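Local atomic coordinates of high affinity transport system protein p37 (Mycoplasma hyorhinis, PDB entry 3EKI), a protein that binds thiamine diphosphate and serves as the probably membrane-anchored, extracytoplasmic lipoprotein of a high-affinity transport system. Residues 371-374 with 375-379; 68-71 with 72-75. One frame throughout, in Å; residues are numbered along the deposited sequence.

Contact 1: residues 371-374 with 375-379. With TPP (thiamine diphosphate), chain B.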
# COMPACT_ATOMS: atom_id res chain seq x y z
N LYS A 371 21.39 -4.53 -4.70
CA LYS A 371 20.79 -5.47 -3.77
C LYS A 371 21.31 -5.34 -2.35
O LYS A 371 21.55 -6.32 -1.65
CB LYS A 371 21.01 -6.91 -4.27
CG LYS A 371 19.97 -7.36 -5.28
CD LYS A 371 19.51 -6.27 -6.24
CE LYS A 371 18.41 -6.79 -7.17
NZ LYS A 371 17.19 -7.18 -6.40
N GLN A 372 21.45 -4.10 -1.91
CA GLN A 372 21.90 -3.80 -0.57
C GLN A 372 20.76 -3.24 0.26
O GLN A 372 20.95 -2.85 1.42
CB GLN A 372 23.05 -2.78 -0.59
CG GLN A 372 24.28 -3.23 -1.35
CD GLN A 372 25.34 -2.14 -1.45
OE1 GLN A 372 25.21 -1.09 -0.82
NE2 GLN A 372 26.37 -2.39 -2.24
N ASP A 373 19.55 -3.19 -0.30
CA ASP A 373 18.46 -2.66 0.49
C ASP A 373 17.80 -3.77 1.29
O ASP A 373 17.02 -4.54 0.74
CB ASP A 373 17.41 -2.01 -0.41
CG ASP A 373 16.27 -1.41 0.37
OD1 ASP A 373 16.30 -1.40 1.61
OD2 ASP A 373 15.29 -0.94 -0.26
N THR A 374 18.14 -3.83 2.57
CA THR A 374 17.61 -4.86 3.45
C THR A 374 16.29 -4.45 4.05
O THR A 374 15.63 -5.24 4.71
CB THR A 374 18.60 -5.17 4.61
OG1 THR A 374 19.10 -3.95 5.15
CG2 THR A 374 19.80 -5.94 4.09
N TYR A 375 15.89 -3.20 3.87
CA TYR A 375 14.69 -2.69 4.53
C TYR A 375 13.47 -2.63 3.61
O TYR A 375 12.42 -3.19 3.96
CB TYR A 375 14.94 -1.29 5.09
CG TYR A 375 13.76 -0.56 5.67
CD1 TYR A 375 13.06 -1.03 6.76
CD2 TYR A 375 13.34 0.64 5.10
CE1 TYR A 375 11.98 -0.35 7.29
CE2 TYR A 375 12.26 1.32 5.63
CZ TYR A 375 11.58 0.83 6.72
OH TYR A 375 10.50 1.51 7.23
N GLY A 376 13.60 -1.94 2.50
CA GLY A 376 12.50 -1.71 1.58
C GLY A 376 11.68 -2.93 1.23
O GLY A 376 10.45 -2.85 1.30
N PRO A 377 12.32 -4.01 0.83
CA PRO A 377 11.52 -5.18 0.36
C PRO A 377 10.65 -5.75 1.47
O PRO A 377 9.63 -6.40 1.16
CB PRO A 377 12.58 -6.16 -0.12
CG PRO A 377 13.75 -5.29 -0.45
CD PRO A 377 13.76 -4.31 0.69
N LEU A 378 10.92 -5.49 2.74
CA LEU A 378 10.07 -5.96 3.82
C LEU A 378 8.74 -5.22 3.89
O LEU A 378 7.76 -5.66 4.50
CB LEU A 378 10.79 -5.86 5.18
CG LEU A 378 12.01 -6.77 5.32
CD1 LEU A 378 12.69 -6.54 6.65
CD2 LEU A 378 11.61 -8.23 5.18
N LEU A 379 8.70 -4.08 3.24
CA LEU A 379 7.54 -3.22 3.16
C LEU A 379 6.90 -3.26 1.78
O LEU A 379 5.90 -2.59 1.51
CB LEU A 379 7.93 -1.77 3.50
CG LEU A 379 8.01 -1.41 4.98
CD1 LEU A 379 9.08 -2.20 5.71
CD2 LEU A 379 8.26 0.08 5.12
N1' TPP B . 4.21 -6.15 0.53
C2' TPP B . 4.79 -6.48 1.70
CM2 TPP B . 5.97 -7.46 1.68
N3' TPP B . 4.36 -5.95 2.86
C4' TPP B . 3.39 -5.01 2.84
N4' TPP B . 3.03 -4.44 3.99
C5' TPP B . 2.72 -4.69 1.64
C6' TPP B . 3.18 -5.30 0.48
C7' TPP B . 1.55 -3.71 1.52
N3 TPP B . 1.91 -2.30 1.29
C2 TPP B . 3.02 -1.71 1.73
S1 TPP B . 3.05 -0.04 1.20
C5 TPP B . 1.51 -0.20 0.40
C4 TPP B . 1.02 -1.46 0.67
CM4 TPP B . -0.22 -2.03 -0.05
C6 TPP B . 0.77 0.95 -0.29
C7 TPP B . 0.14 1.89 0.74
O7 TPP B . -0.87 1.17 1.48
PA TPP B . -1.39 1.55 2.93
O1A TPP B . -2.16 0.41 3.47
O2A TPP B . -0.24 2.00 3.79
O3A TPP B . -2.26 2.86 2.79
PB TPP B . -3.83 2.92 2.46
O1B TPP B . -4.10 2.35 1.10
O2B TPP B . -4.15 4.47 2.51
O3B TPP B . -4.66 2.24 3.63
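An Asx turn, with D373 supplying the carboxylate, folds the loop that leads into the thiamine diphosphate pocket. D373 OD1 accepts from the backbone N of Y375 at 2.9 Å and from that of G376, also at 2.9 Å, the second bond being the straighter. Both donors come from the same face of the carboxylate and lie 39° and 36° above its plane. With CG set opposite the backbone N (chi1 -178°), the short aspartate side chain folds forward over the residues that follow, and its negative charge probably makes OD1 a good acceptor for two N-H groups. OD2 is held as well, by the hydroxyl of Y384, so that both ends of the carboxylate are fixed. G376 suits this spot because its CA lies 3.4 Å from D373 OD2, and a CB there would clash with that oxygen. P377 needs no acceptor for its nitrogen, and its CD rests 3.3 Å from D373 O. Beyond it the chain winds as a short helical turn in which L378 N donates to Y375 O, while CD1 of L378 reaches back to 3.8 Å from T374 O. This turn brings three backbone carbonyls to the ligand; L379 O comes closest, 3.0 Å from C2 of the thiazolium ring, where its partial negative charge probably favours the positively charged heterocycle. The loop joins helix 354-369 to strand 383-386, which carries Y384. Helix 64-85 lies alongside, weakly bonded through V68 O to T374 OG1, and the Y375 ring makes an edge-to-face contact with W54 of helix 52-55.

Contact 2: residues 68-71 with 72-75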
# COMPACT_ATOMS: atom_id res chain seq x y z
N VAL A 68 17.95 -5.58 10.99
CA VAL A 68 17.74 -5.28 9.58
C VAL A 68 17.98 -3.78 9.35
O VAL A 68 18.65 -3.40 8.39
CB VAL A 68 16.32 -5.62 9.10
CG1 VAL A 68 15.99 -4.99 7.75
CG2 VAL A 68 16.13 -7.13 8.97
N ILE A 69 17.44 -2.98 10.25
CA ILE A 69 17.52 -1.53 10.05
C ILE A 69 18.95 -1.03 10.21
O ILE A 69 19.36 -0.14 9.46
CB ILE A 69 16.58 -0.73 10.96
CG1 ILE A 69 16.23 0.66 10.41
CG2 ILE A 69 17.13 -0.61 12.37
CD1 ILE A 69 15.59 0.68 9.04
N ASN A 70 19.68 -1.61 11.15
CA ASN A 70 21.09 -1.24 11.31
C ASN A 70 21.93 -1.59 10.11
O ASN A 70 22.81 -0.84 9.66
CB ASN A 70 21.63 -1.87 12.61
CG ASN A 70 21.03 -1.12 13.79
OD1 ASN A 70 20.64 0.04 13.65
ND2 ASN A 70 20.95 -1.77 14.94
N THR A 71 21.73 -2.76 9.49
CA THR A 71 22.45 -3.08 8.27
C THR A 71 22.12 -2.10 7.16
O THR A 71 22.93 -1.63 6.39
CB THR A 71 22.08 -4.49 7.77
OG1 THR A 71 22.56 -5.45 8.71
CG2 THR A 71 22.76 -4.76 6.43
N PHE A 72 20.80 -1.83 7.08
CA PHE A 72 20.36 -0.88 6.07
C PHE A 72 21.04 0.48 6.29
O PHE A 72 21.52 1.04 5.31
CB PHE A 72 18.85 -0.72 6.10
CG PHE A 72 18.27 0.44 5.31
CD1 PHE A 72 18.11 0.32 3.95
CD2 PHE A 72 17.92 1.62 5.95
CE1 PHE A 72 17.57 1.37 3.21
CE2 PHE A 72 17.38 2.68 5.21
CZ PHE A 72 17.23 2.54 3.86
N LEU A 73 21.04 0.95 7.52
CA LEU A 73 21.60 2.30 7.76
C LEU A 73 23.09 2.40 7.47
O LEU A 73 23.57 3.43 6.99
CB LEU A 73 21.35 2.69 9.22
CG LEU A 73 19.89 3.04 9.53
CD1 LEU A 73 19.72 3.08 11.04
CD2 LEU A 73 19.47 4.31 8.83
N GLU A 74 23.80 1.32 7.76
CA GLU A 74 25.23 1.26 7.47
C GLU A 74 25.44 1.25 5.96
O GLU A 74 26.23 2.02 5.44
CB GLU A 74 25.89 0.05 8.12
CG GLU A 74 27.34 -0.14 7.72
CD GLU A 74 28.31 0.83 8.36
OE1 GLU A 74 27.92 1.58 9.28
OE2 GLU A 74 29.48 0.85 7.92
N ASN A 75 24.70 0.41 5.21
CA ASN A 75 24.85 0.42 3.77
C ASN A 75 24.49 1.77 3.16
O ASN A 75 25.12 2.22 2.20
CB ASN A 75 23.91 -0.64 3.19
CG ASN A 75 24.40 -2.06 3.43
OD1 ASN A 75 25.50 -2.28 3.90
ND2 ASN A 75 23.56 -3.05 3.12
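The F72 ring meets I69 obliquely, with CD1 of the isoleucine 4.0 Å from ring atom CD2; the rings of F76 and Y375 approach it at planes inclined by about 55° and 50°, and F364 and L367 of helix 354-369 add apolar contacts. The other flat groups are amides. That of N75 lies beside T71, the two side chains pointing the same way, with ND2 3.8 Å from T71 CG2 and CG 3.3 Å from T71 O; its ND2 donates to Q372 O, and an asparagine suits the place because its amide N-H can tie the helix to a loop carbonyl. The N70 side chain, itself exposed, crosses that of L73 at a slant, OD1 lying 4.1 Å from L73 CD1. Residues 68-75 form consecutive turns of the α-helix 64-85, whose backbone bonds run from each N to the O four residues earlier, as in N75 N to T71 O at 2.9 Å. Placing CG beside its own backbone N (chi1 -73°), L73 lays that carbon 3.2 Å from I69 O, back along the helix. Branched and apolar, I69 packs on V100, and L73 on V100 and F98, of strand 97-103, whereas N70 and E74 are polar and exposed.

In the fold
Contact 1 is a loop that turns into the ligand pocket, contact 2 a regular helix about 10 Å away between centres; both are partly buried. In 371-379 an acidic side chain takes over backbone donors that lack the regular helical bonds, whereas in 68-75 the backbone satisfies itself and side chains mainly set which face is apolar. The two meet directly: D373 OD1 sits 3.4 Å from F72 CD1, and T374 O comes 3.1 Å from V68 CG1. Of the two, contact 1 alone supplies residues to the thiamine diphosphate pocket, while contact 2 lies on the helix beside it.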